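Local coordinates for protein importin subunit beta-1 (PDB 5OWU) that drives nuclear protein import as the beta subunit that partners importin alpha, which binds the classical nuclear localization signal of cargo, at residues L157-M162 with N178-A183; A172-S177 with I212-E217; Q186-T191 with M226-E231; N203-S208 with F245-K250. All coordinates share one frame; numbering follows the deposited sequence.

Interaction 1 of 4, residues L157-M162 with N178-A183; sequences LALGYM and NNILIA
Between 157-162, on helix 149-165, and 178-183, on helix 177-188, the backbones come nearest at Leu159 and Ile180, whose CA atoms lie 7.1 Å apart, a spacing that leaves room for side chains to fill the seam. The two helices belong to successive HEAT repeats: the second helix of HEAT 4 packs on the first of HEAT 5. Leu159 carries the contact from its side, and its two methyl branches have separate partners one helical turn apart. The side chain runs with CG anti to the carbonyl carbon (chi1 -67°), and the second torsion, 158°, sets the fork so that CD1 faces Ala183 while CD2 faces Ile180. The Ile180 partner is the looser one, with CG1 at 4.4 Å from Leu159 CD2. All three residues are buried, and the segments together hide 156 Å², so the evidence is of a small apolar join made of methyl and methylene groups. Helix 133-142 and the residue after it border the seam: Leu159 also touches Met139, and Thr143 OG1 hydrogen-bonds to Ala183 O. Beyond the seam, Leu181 and Ile182 pack on aromatic side chains of another protein's chain. The tightest approach is methyl to methyl: Leu159 CD1 stands 3.5 Å from Ala183 CB.

Interaction 2 of 4, residues A172-S177 with I212-E217; sequences ALVSSS and IKNNME
Ser177 has its OG wedged between its backbone N and carbonyl carbon (chi1 57°), while Asn215 holds CG anti to its carbonyl carbon with the amide turned by a chi2 of 88°; together these torsions put the hydroxyl against the amide oxygen. Ser177 OG lies 2.8 Å from Asn215 OD1, and 2.9 Å from Val174 O in its own segment. Both oxygens can accept the single hydroxyl proton, so its direction remains unsettled. Beside this polar pair, Ser177 CB comes within 4.4 Å of Ile212 CG2, a loose contact. The contact brings together the two connections flanking HEAT 5: the loop entering it, ending where Ser177 opens helix 177-188, and the link leaving it for HEAT 6, where Ile212 is the N-cap of helix 213-216. The other end of the Asn215 amide is also engaged, its ND2 giving hydrogen bonds to Glu221 OE1 and Asn178 OD1. Replacing Asn215 with alanine is likely to cost Ser177 OG its partner across the contact and to deprive Glu221 and Asn178 of the amide donor they share. Nearby, Val174 CG2 runs obliquely against Asn214 ND2; their 3.1 Å separation is very short for a methyl and an amide nitrogen, so that detail is doubtful.

Interaction 3 of 4, residues Q186-T191 with M226-E231; sequences QGAQST and MQVVCE
Ala188, at the end of helix 177-188, meets Val228 of helix 219-233 methyl to methyl, its CB 4.2 Å from Val228 CG1. That branch of the valine lies anti to its own N (chi1 173°), which brings it round to the end of the neighbouring helix. At Gln189 the chain leaves helical geometry, with psi at 162°, and the turn carries the backbone close: the CA atoms of Gln189 and Val228 are 5.9 Å apart, the nearest pair here. The same valine methyl therefore touches the Gln189 backbone too, CG1 to CA at 4.2 Å, while the glutamine side chain leads away. Ser190 follows and faces Glu231, but through carbon: its CB is 3.4 Å from Glu231 OE2, whereas its own OG stays 4.4 Å from that oxygen. The glutamate chain leaves its helix extended and then bends at chi2 (-61°), laying the carboxylate over the serine methylene. Its polar end belongs to Arg198, which forms a salt bridge through NH2 to Glu231 OE2 and a hydrogen bond from NE to Ala188 O. A leucine in place of Glu231 would probably leave the Arg198 guanidinium without its carboxylate mate, and so weaken the hold between the end of helix 177-188 and helix 219-233. The contact joins the first helices of HEAT 5 and HEAT 6. Behind it, Ala188 packs on Ala201 and Leu202 of helix 195-208, and Val229 on helix 238-255.

Interaction 4 of 4, residues N203-S208 with F245-K250; sequences NALADS and FGCLCK
Cys247 lays its sulfur on the turn of Ala206, with SG 4.0 Å from Ala206 CB and nearer still, 3.7 Å, to Ala206 N. The thiol stands anti to its own carbonyl carbon (chi1 -84°) and also reaches Leu205, whose CB and CD2 are each 4.1 Å from SG. Cys247 was modelled in two conformers, so the exact sulfur distances are doubtful; the CA spacing is the sturdier evidence of closeness. The small side chains allow close backbones: the CA atoms of Ala206 and Cys247 are only 5.0 Å apart. One turn further along helix 238-255, the aliphatic part of Lys250 crosses over the end of helix 195-208, its CD 3.4 Å from Ala206 O. That helix finishes at Ser208, whose OG turns back to donate to Leu205 O at 2.7 Å, the donor tilted 15° from the carbonyl plane. Leu205 also touches Leu181, Ile184, Leu225 and Val229 of the first helices of the two repeats. Over the segments the axes approach to 9.0 Å and run almost parallel, at 13°. Such near-parallel stacking of the second helices of successive repeats, here HEAT 5 and HEAT 6, is characteristic of the HEAT superhelix, whose inner surface these helices line in the importin beta family.

From the N terminus, interaction 1 closes the shortest loop, with 15 residues between its segments on helices 149-165 and 177-188, joining HEAT 4 to HEAT 5. Interaction 2 starts inside that loop and ends at 212-217, so the two cross; they touch where Asn178 meets Asn215. Interactions 3 and 4 each span the HEAT 5 to HEAT 6 step, one through the first helices and the other through the second. They cross each other and interaction 2, whereas interaction 1 closes before either opens; none nests within another. Leu181 against Leu205 connects interaction 1 to interaction 4, and Val229 against Leu205 and Leu248 connects 3 to 4, consistent with a shared apolar core running from HEAT 4 to HEAT 6.

Interaction 1 of 4, residues L157-M162 with N178-A183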
loop_
_atom_site.group_PDB
_atom_site.type_symbol
_atom_site.label_atom_id
_atom_site.label_comp_id
_atom_site.label_asym_id
_atom_site.label_seq_id
_atom_site.Cartn_x
_atom_site.Cartn_y
_atom_site.Cartn_z
ATOM N N LEU A 157 17.596 -16.140 -16.862
ATOM C CA LEU A 157 16.214 -16.197 -16.393
ATOM C C LEU A 157 16.087 -17.106 -15.181
ATOM O O LEU A 157 15.463 -16.739 -14.177
ATOM C CB LEU A 157 15.287 -16.697 -17.502
ATOM C CG LEU A 157 15.077 -15.793 -18.713
ATOM C CD1 LEU A 157 14.043 -16.424 -19.623
ATOM C CD2 LEU A 157 14.653 -14.391 -18.298
ATOM N N ALA A 158 16.662 -18.307 -15.264
ATOM C CA ALA A 158 16.577 -19.238 -14.142
ATOM C C ALA A 158 17.170 -18.635 -12.874
ATOM O O ALA A 158 16.599 -18.776 -11.789
ATOM C CB ALA A 158 17.276 -20.551 -14.493
ATOM N N LEU A 159 18.314 -17.951 -12.986
ATOM C CA LEU A 159 18.909 -17.331 -11.804
ATOM C C LEU A 159 18.000 -16.239 -11.238
ATOM O O LEU A 159 17.802 -16.143 -10.014
ATOM C CB LEU A 159 20.290 -16.779 -12.157
ATOM C CG LEU A 159 21.314 -17.879 -12.478
ATOM C CD1 LEU A 159 22.449 -17.330 -13.299
ATOM C CD2 LEU A 159 21.839 -18.506 -11.192
ATOM N N GLY A 160 17.411 -15.430 -12.119
ATOM C CA GLY A 160 16.439 -14.449 -11.662
ATOM C C GLY A 160 15.294 -15.086 -10.899
ATOM O O GLY A 160 14.968 -14.668 -9.788
ATOM N N TYR A 161 14.673 -16.113 -11.488
ATOM C CA TYR A 161 13.544 -16.784 -10.845
ATOM C C TYR A 161 13.955 -17.389 -9.517
ATOM O O TYR A 161 13.191 -17.375 -8.553
ATOM C CB TYR A 161 12.993 -17.874 -11.762
ATOM C CG TYR A 161 12.167 -17.373 -12.924
ATOM C CD1 TYR A 161 11.064 -16.550 -12.720
ATOM C CD2 TYR A 161 12.463 -17.757 -14.224
ATOM C CE1 TYR A 161 10.297 -16.107 -13.781
ATOM C CE2 TYR A 161 11.701 -17.320 -15.290
ATOM C CZ TYR A 161 10.620 -16.499 -15.063
ATOM O OH TYR A 161 9.874 -16.063 -16.130
ATOM N N MET A 162 15.149 -17.961 -9.465
ATOM C CA MET A 162 15.703 -18.476 -8.219
ATOM C C MET A 162 15.664 -17.425 -7.120
ATOM O O MET A 162 15.211 -17.683 -5.997
ATOM C CB MET A 162 17.139 -18.900 -8.484
ATOM C CG MET A 162 17.621 -20.104 -7.776
ATOM S SD MET A 162 19.280 -20.418 -8.416
ATOM C CE MET A 162 18.943 -20.960 -10.081
ATOM N N ASN A 178 28.235 -16.179 -4.275
ATOM C CA ASN A 178 29.428 -16.047 -5.107
ATOM C C ASN A 178 29.123 -16.503 -6.531
ATOM O O ASN A 178 29.207 -15.722 -7.488
ATOM C CB ASN A 178 30.596 -16.851 -4.516
ATOM C CG ASN A 178 31.106 -16.287 -3.198
ATOM O OD1 ASN A 178 30.856 -15.133 -2.855
ATOM N ND2 ASN A 178 31.853 -17.104 -2.464
ATOM N N ASN A 179 28.676 -17.755 -6.676
ATOM C CA ASN A 179 28.491 -18.306 -8.015
ATOM C C ASN A 179 27.346 -17.615 -8.739
ATOM O O ASN A 179 27.437 -17.341 -9.944
ATOM C CB ASN A 179 28.252 -19.809 -7.928
ATOM C CG ASN A 179 29.513 -20.566 -7.610
ATOM O OD1 ASN A 179 30.577 -20.241 -8.131
ATOM N ND2 ASN A 179 29.411 -21.567 -6.741
ATOM N N ILE A 180 26.282 -17.275 -8.011
ATOM C CA ILE A 180 25.199 -16.528 -8.639
ATOM C C ILE A 180 25.765 -15.267 -9.270
ATOM O O ILE A 180 25.577 -15.007 -10.466
ATOM C CB ILE A 180 24.091 -16.225 -7.612
ATOM C CG1 ILE A 180 23.401 -17.530 -7.206
ATOM C CG2 ILE A 180 23.074 -15.208 -8.165
ATOM C CD1 ILE A 180 22.359 -17.369 -6.114
ATOM N N LEU A 181 26.571 -14.524 -8.506
ATOM C CA LEU A 181 27.100 -13.280 -9.049
ATOM C C LEU A 181 27.987 -13.558 -10.248
ATOM O O LEU A 181 27.877 -12.879 -11.280
ATOM C CB LEU A 181 27.847 -12.500 -7.972
ATOM C CG LEU A 181 26.933 -11.686 -7.054
ATOM C CD1 LEU A 181 27.735 -11.082 -5.921
ATOM C CD2 LEU A 181 26.185 -10.586 -7.825
ATOM N N ILE A 182 28.813 -14.606 -10.172
ATOM C CA ILE A 182 29.677 -14.892 -11.309
ATOM C C ILE A 182 28.821 -15.140 -12.533
ATOM O O ILE A 182 29.048 -14.563 -13.603
ATOM C CB ILE A 182 30.609 -16.081 -11.019
ATOM C CG1 ILE A 182 31.595 -15.727 -9.910
ATOM C CG2 ILE A 182 31.377 -16.463 -12.272
ATOM C CD1 ILE A 182 32.277 -16.932 -9.301
ATOM N N ALA A 183 27.786 -15.959 -12.378
ATOM C CA ALA A 183 26.969 -16.277 -13.536
ATOM C C ALA A 183 26.263 -15.026 -14.045
ATOM O O ALA A 183 26.183 -14.798 -15.259
ATOM C CB ALA A 183 25.970 -17.382 -13.183
#

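Interaction 2 of 4, residues A172-S177 with I212-E217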
loop_
_atom_site.group_PDB
_atom_site.type_symbol
_atom_site.label_atom_id
_atom_site.label_comp_id
_atom_site.label_asym_id
_atom_site.label_seq_id
_atom_site.Cartn_x
_atom_site.Cartn_y
_atom_site.Cartn_z
ATOM N N ALA A 172 18.300 -18.079 2.184
ATOM C CA ALA A 172 18.260 -19.360 1.488
ATOM C C ALA A 172 19.342 -19.468 0.420
ATOM O O ALA A 172 19.875 -20.560 0.191
ATOM C CB ALA A 172 16.879 -19.566 0.865
ATOM N N LEU A 173 19.679 -18.364 -0.245
ATOM C CA LEU A 173 20.653 -18.381 -1.326
ATOM C C LEU A 173 21.984 -17.754 -0.933
ATOM O O LEU A 173 22.855 -17.589 -1.792
ATOM C CB LEU A 173 20.087 -17.663 -2.550
ATOM C CG LEU A 173 18.889 -18.335 -3.213
ATOM C CD1 LEU A 173 18.369 -17.454 -4.323
ATOM C CD2 LEU A 173 19.259 -19.714 -3.748
ATOM N N VAL A 174 22.170 -17.398 0.339
ATOM C CA VAL A 174 23.415 -16.744 0.738
ATOM C C VAL A 174 24.611 -17.605 0.341
ATOM O O VAL A 174 25.573 -17.125 -0.275
ATOM C CB VAL A 174 23.403 -16.433 2.248
ATOM C CG1 VAL A 174 23.363 -17.708 3.090
ATOM C CG2 VAL A 174 24.601 -15.586 2.625
ATOM N N SER A 175 24.539 -18.904 0.629
ATOM C CA SER A 175 25.689 -19.773 0.423
ATOM C C SER A 175 26.063 -19.920 -1.049
ATOM O O SER A 175 27.189 -20.334 -1.346
ATOM C CB SER A 175 25.414 -21.146 1.044
ATOM O OG SER A 175 24.236 -21.719 0.514
ATOM N N SER A 176 25.162 -19.573 -1.972
ATOM C CA SER A 176 25.434 -19.647 -3.404
ATOM C C SER A 176 25.772 -18.292 -4.024
ATOM O O SER A 176 26.055 -18.229 -5.229
ATOM C CB SER A 176 24.227 -20.249 -4.134
ATOM O OG SER A 176 23.873 -21.522 -3.612
ATOM N N SER A 177 25.777 -17.215 -3.230
ATOM C CA SER A 177 25.851 -15.871 -3.804
ATOM C C SER A 177 27.065 -15.715 -4.719
ATOM O O SER A 177 26.948 -15.200 -5.842
ATOM C CB SER A 177 25.857 -14.823 -2.687
ATOM O OG SER A 177 26.916 -15.033 -1.772
ATOM N N ILE A 212 23.134 -10.890 -1.516
ATOM C CA ILE A 212 24.557 -10.682 -1.733
ATOM C C ILE A 212 25.160 -9.764 -0.671
ATOM O O ILE A 212 26.190 -9.150 -0.907
ATOM C CB ILE A 212 24.828 -10.155 -3.157
ATOM C CG1 ILE A 212 24.310 -8.723 -3.338
ATOM C CG2 ILE A 212 24.164 -11.062 -4.194
ATOM C CD1 ILE A 212 24.769 -8.071 -4.631
ATOM N N LYS A 213 24.531 -9.668 0.506
ATOM C CA LYS A 213 25.091 -8.851 1.583
ATOM C C LYS A 213 26.554 -9.194 1.832
ATOM O O LYS A 213 27.415 -8.308 1.904
ATOM C CB LYS A 213 24.286 -9.043 2.870
ATOM C CG LYS A 213 22.797 -8.770 2.742
ATOM C CD LYS A 213 22.330 -7.675 3.694
ATOM C CE LYS A 213 20.846 -7.823 4.021
ATOM N NZ LYS A 213 19.997 -7.910 2.800
ATOM N N ASN A 214 26.855 -10.486 1.974
ATOM C CA ASN A 214 28.224 -10.892 2.267
ATOM C C ASN A 214 29.182 -10.444 1.175
ATOM O O ASN A 214 30.327 -10.082 1.468
ATOM C CB ASN A 214 28.290 -12.406 2.460
ATOM C CG ASN A 214 27.522 -12.867 3.685
ATOM O OD1 ASN A 214 27.303 -12.094 4.619
ATOM N ND2 ASN A 214 27.112 -14.128 3.689
ATOM N N ASN A 215 28.729 -10.432 -0.081
ATOM C CA ASN A 215 29.574 -9.947 -1.170
ATOM C C ASN A 215 29.736 -8.431 -1.109
ATOM O O ASN A 215 30.836 -7.912 -1.327
ATOM C CB ASN A 215 28.983 -10.360 -2.517
ATOM C CG ASN A 215 28.753 -11.850 -2.620
ATOM O OD1 ASN A 215 27.695 -12.355 -2.240
ATOM N ND2 ASN A 215 29.743 -12.566 -3.142
ATOM N N MET A 216 28.651 -7.706 -0.814
ATOM C CA MET A 216 28.715 -6.246 -0.750
ATOM C C MET A 216 29.587 -5.763 0.403
ATOM O O MET A 216 30.162 -4.671 0.328
ATOM C CB MET A 216 27.301 -5.669 -0.633
ATOM C CG MET A 216 26.444 -5.839 -1.887
ATOM S SD MET A 216 27.017 -4.818 -3.267
ATOM C CE MET A 216 28.138 -5.933 -4.114
ATOM N N GLU A 217 29.708 -6.551 1.465
ATOM C CA GLU A 217 30.603 -6.185 2.554
ATOM C C GLU A 217 32.072 -6.382 2.204
ATOM O O GLU A 217 32.929 -6.012 3.013
ATOM C CB GLU A 217 30.245 -6.985 3.806
ATOM C CG GLU A 217 28.853 -6.670 4.342
ATOM C CD GLU A 217 28.439 -7.574 5.486
ATOM O OE1 GLU A 217 29.109 -8.606 5.711
ATOM O OE2 GLU A 217 27.438 -7.250 6.160
#

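Interaction 3 of 4, residues Q186-T191 with M226-E231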
loop_
_atom_site.group_PDB
_atom_site.type_symbol
_atom_site.label_atom_id
_atom_site.label_comp_id
_atom_site.label_asym_id
_atom_site.label_seq_id
_atom_site.Cartn_x
_atom_site.Cartn_y
_atom_site.Cartn_z
ATOM N N GLN A 186 28.742 -12.167 -15.501
ATOM C CA GLN A 186 29.271 -12.615 -16.786
ATOM C C GLN A 186 28.364 -12.188 -17.932
ATOM O O GLN A 186 28.843 -11.770 -18.991
ATOM C CB GLN A 186 29.459 -14.135 -16.784
ATOM C CG GLN A 186 30.774 -14.581 -16.161
ATOM C CD GLN A 186 30.978 -16.091 -16.131
ATOM O OE1 GLN A 186 32.010 -16.564 -15.651
ATOM N NE2 GLN A 186 30.008 -16.853 -16.637
ATOM N N GLY A 187 27.047 -12.270 -17.740
ATOM C CA GLY A 187 26.143 -11.820 -18.780
ATOM C C GLY A 187 25.957 -10.317 -18.843
ATOM O O GLY A 187 25.527 -9.805 -19.881
ATOM N N ALA A 188 26.273 -9.596 -17.765
ATOM C CA ALA A 188 25.977 -8.168 -17.705
ATOM C C ALA A 188 27.086 -7.299 -18.274
ATOM O O ALA A 188 26.806 -6.202 -18.766
ATOM C CB ALA A 188 25.719 -7.736 -16.258
ATOM N N GLN A 189 28.328 -7.768 -18.222
ATOM C CA GLN A 189 29.483 -6.931 -18.510
ATOM C C GLN A 189 29.487 -6.469 -19.968
ATOM O O GLN A 189 28.824 -7.042 -20.839
ATOM C CB GLN A 189 30.772 -7.689 -18.194
ATOM C CG GLN A 189 30.986 -8.920 -19.051
ATOM C CD GLN A 189 32.156 -9.754 -18.577
ATOM O OE1 GLN A 189 33.019 -9.271 -17.840
ATOM N NE2 GLN A 189 32.189 -11.020 -18.991
ATOM N N SER A 190 30.281 -5.422 -20.225
ATOM C CA SER A 190 30.225 -4.717 -21.504
ATOM C C SER A 190 30.616 -5.604 -22.679
ATOM O O SER A 190 30.163 -5.371 -23.805
ATOM C CB SER A 190 31.136 -3.491 -21.459
ATOM O OG SER A 190 32.448 -3.855 -21.069
ATOM N N THR A 191 31.469 -6.608 -22.452
ATOM C CA THR A 191 31.887 -7.478 -23.546
ATOM C C THR A 191 30.734 -8.289 -24.127
ATOM O O THR A 191 30.829 -8.734 -25.275
ATOM C CB THR A 191 32.996 -8.426 -23.083
ATOM O OG1 THR A 191 32.614 -9.058 -21.856
ATOM C CG2 THR A 191 34.306 -7.670 -22.881
ATOM N N MET A 226 29.790 -2.570 -8.697
ATOM C CA MET A 226 29.329 -1.210 -8.973
ATOM C C MET A 226 29.912 -0.690 -10.280
ATOM O O MET A 226 29.230 0.004 -11.043
ATOM C CB MET A 226 29.697 -0.278 -7.816
ATOM C CG MET A 226 28.886 -0.533 -6.541
ATOM S SD MET A 226 27.126 -0.297 -6.826
ATOM C CE MET A 226 27.029 1.496 -6.906
ATOM N N GLN A 227 31.173 -1.019 -10.555
ATOM C CA GLN A 227 31.776 -0.654 -11.830
ATOM C C GLN A 227 30.976 -1.225 -12.995
ATOM O O GLN A 227 30.679 -0.517 -13.966
ATOM C CB GLN A 227 33.228 -1.135 -11.873
ATOM C CG GLN A 227 33.924 -0.891 -13.203
ATOM C CD GLN A 227 35.423 -1.152 -13.139
ATOM O OE1 GLN A 227 36.019 -1.174 -12.062
ATOM N NE2 GLN A 227 36.033 -1.358 -14.298
ATOM N N VAL A 228 30.599 -2.506 -12.906
ATOM C CA VAL A 228 29.822 -3.130 -13.980
ATOM C C VAL A 228 28.467 -2.447 -14.133
ATOM O O VAL A 228 28.001 -2.189 -15.251
ATOM C CB VAL A 228 29.657 -4.637 -13.715
ATOM C CG1 VAL A 228 28.700 -5.263 -14.735
ATOM C CG2 VAL A 228 31.009 -5.341 -13.745
ATOM N N VAL A 229 27.795 -2.174 -13.016
ATOM C CA VAL A 229 26.472 -1.562 -13.091
ATOM C C VAL A 229 26.562 -0.174 -13.730
ATOM O O VAL A 229 25.773 0.174 -14.619
ATOM C CB VAL A 229 25.829 -1.518 -11.691
ATOM C CG1 VAL A 229 24.552 -0.691 -11.703
ATOM C CG2 VAL A 229 25.521 -2.934 -11.218
ATOM N N CYS A 230 27.526 0.639 -13.292
ATOM C CA CYS A 230 27.668 1.990 -13.841
ATOM C C CYS A 230 28.007 1.943 -15.327
ATOM O O CYS A 230 27.387 2.641 -16.154
ATOM C CB CYS A 230 28.745 2.749 -13.073
ATOM S SG CYS A 230 28.290 3.092 -11.364
ATOM N N GLU A 231 29.002 1.128 -15.683
ATOM C CA GLU A 231 29.318 0.875 -17.077
ATOM C C GLU A 231 28.023 0.624 -17.838
ATOM O O GLU A 231 27.809 1.195 -18.912
ATOM C CB GLU A 231 30.279 -0.317 -17.197
ATOM C CG GLU A 231 30.880 -0.513 -18.584
ATOM C CD GLU A 231 29.831 -0.767 -19.659
ATOM O OE1 GLU A 231 29.836 -0.058 -20.688
ATOM O OE2 GLU A 231 28.990 -1.672 -19.469
#

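Interaction 4 of 4, residues N203-S208 with F245-K250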
loop_
_atom_site.group_PDB
_atom_site.type_symbol
_atom_site.label_atom_id
_atom_site.label_comp_id
_atom_site.label_asym_id
_atom_site.label_seq_id
_atom_site.Cartn_x
_atom_site.Cartn_y
_atom_site.Cartn_z
ATOM N N ASN A 203 18.467 -7.610 -14.988
ATOM C CA ASN A 203 17.228 -7.911 -14.276
ATOM C C ASN A 203 17.450 -8.987 -13.215
ATOM O O ASN A 203 16.960 -8.873 -12.081
ATOM C CB ASN A 203 16.152 -8.338 -15.275
ATOM C CG ASN A 203 15.707 -7.198 -16.181
ATOM O OD1 ASN A 203 15.800 -6.029 -15.820
ATOM N ND2 ASN A 203 15.210 -7.542 -17.361
ATOM N N ALA A 204 18.198 -10.034 -13.559
ATOM C CA ALA A 204 18.541 -11.049 -12.571
ATOM C C ALA A 204 19.352 -10.455 -11.424
ATOM O O ALA A 204 19.144 -10.802 -10.259
ATOM C CB ALA A 204 19.309 -12.183 -13.241
ATOM N N LEU A 205 20.292 -9.565 -11.735
ATOM C CA LEU A 205 21.108 -8.950 -10.694
ATOM C C LEU A 205 20.233 -8.190 -9.709
ATOM O O LEU A 205 20.376 -8.326 -8.477
ATOM C CB LEU A 205 22.141 -8.021 -11.334
ATOM C CG LEU A 205 23.125 -7.339 -10.392
ATOM C CD1 LEU A 205 23.906 -8.378 -9.595
ATOM C CD2 LEU A 205 24.071 -6.422 -11.179
ATOM N N ALA A 206 19.313 -7.379 -10.244
ATOM C CA ALA A 206 18.319 -6.722 -9.407
ATOM C C ALA A 206 17.601 -7.735 -8.524
ATOM O O ALA A 206 17.447 -7.519 -7.317
ATOM C CB ALA A 206 17.321 -5.963 -10.280
ATOM N N ASP A 207 17.167 -8.860 -9.111
ATOM C CA ASP A 207 16.491 -9.889 -8.316
ATOM C C ASP A 207 17.391 -10.449 -7.223
ATOM O O ASP A 207 16.903 -10.872 -6.168
ATOM C CB ASP A 207 16.020 -11.043 -9.207
ATOM C CG ASP A 207 14.871 -10.655 -10.120
ATOM O OD1 ASP A 207 14.099 -9.742 -9.771
ATOM O OD2 ASP A 207 14.743 -11.276 -11.193
ATOM N N SER A 208 18.699 -10.484 -7.460
ATOM C CA SER A 208 19.622 -11.155 -6.558
ATOM C C SER A 208 20.070 -10.281 -5.397
ATOM O O SER A 208 20.636 -10.811 -4.432
ATOM C CB SER A 208 20.872 -11.591 -7.324
ATOM O OG SER A 208 21.736 -10.482 -7.509
ATOM N N PHE A 245 19.828 1.198 -14.428
ATOM C CA PHE A 245 19.337 2.175 -13.462
ATOM C C PHE A 245 18.366 1.545 -12.469
ATOM O O PHE A 245 18.358 1.925 -11.293
ATOM C CB PHE A 245 18.685 3.359 -14.185
ATOM C CG PHE A 245 19.615 4.522 -14.389
ATOM C CD1 PHE A 245 19.923 5.365 -13.337
ATOM C CD2 PHE A 245 20.186 4.769 -15.629
ATOM C CE1 PHE A 245 20.788 6.437 -13.517
ATOM C CE2 PHE A 245 21.050 5.840 -15.815
ATOM C CZ PHE A 245 21.349 6.673 -14.759
ATOM N N GLY A 246 17.554 0.579 -12.901
ATOM C CA GLY A 246 16.780 -0.190 -11.933
ATOM C C GLY A 246 17.677 -0.829 -10.890
ATOM O O GLY A 246 17.413 -0.756 -9.679
ATOM N N CYS A 247 18.771 -1.443 -11.350
ATOM C CA CYS A 247 19.760 -2.007 -10.432
ATOM C C CYS A 247 20.308 -0.954 -9.490
ATOM O O CYS A 247 20.381 -1.162 -8.273
ATOM C CB CYS A 247 20.917 -2.618 -11.211
ATOM S SG CYS A 247 20.612 -4.251 -11.737
ATOM N N LEU A 248 20.740 0.178 -10.041
ATOM C CA LEU A 248 21.335 1.214 -9.208
ATOM C C LEU A 248 20.366 1.675 -8.134
ATOM O O LEU A 248 20.759 1.855 -6.978
ATOM C CB LEU A 248 21.777 2.407 -10.061
ATOM C CG LEU A 248 23.233 2.512 -10.494
ATOM C CD1 LEU A 248 23.428 3.839 -11.211
ATOM C CD2 LEU A 248 24.200 2.393 -9.320
ATOM N N CYS A 249 19.095 1.880 -8.491
ATOM C CA CYS A 249 18.137 2.363 -7.502
ATOM C C CYS A 249 17.946 1.338 -6.397
ATOM O O CYS A 249 17.923 1.686 -5.205
ATOM C CB CYS A 249 16.799 2.686 -8.167
ATOM S SG CYS A 249 16.849 4.123 -9.263
ATOM N N LYS A 250 17.808 0.064 -6.772
ATOM C CA LYS A 250 17.627 -0.966 -5.757
ATOM C C LYS A 250 18.856 -1.071 -4.860
ATOM O O LYS A 250 18.738 -1.253 -3.639
ATOM C CB LYS A 250 17.323 -2.302 -6.425
ATOM C CG LYS A 250 16.218 -3.082 -5.728
ATOM C CD LYS A 250 16.320 -4.586 -5.961
ATOM C CE LYS A 250 15.188 -5.336 -5.276
ATOM N NZ LYS A 250 15.156 -5.057 -3.806
#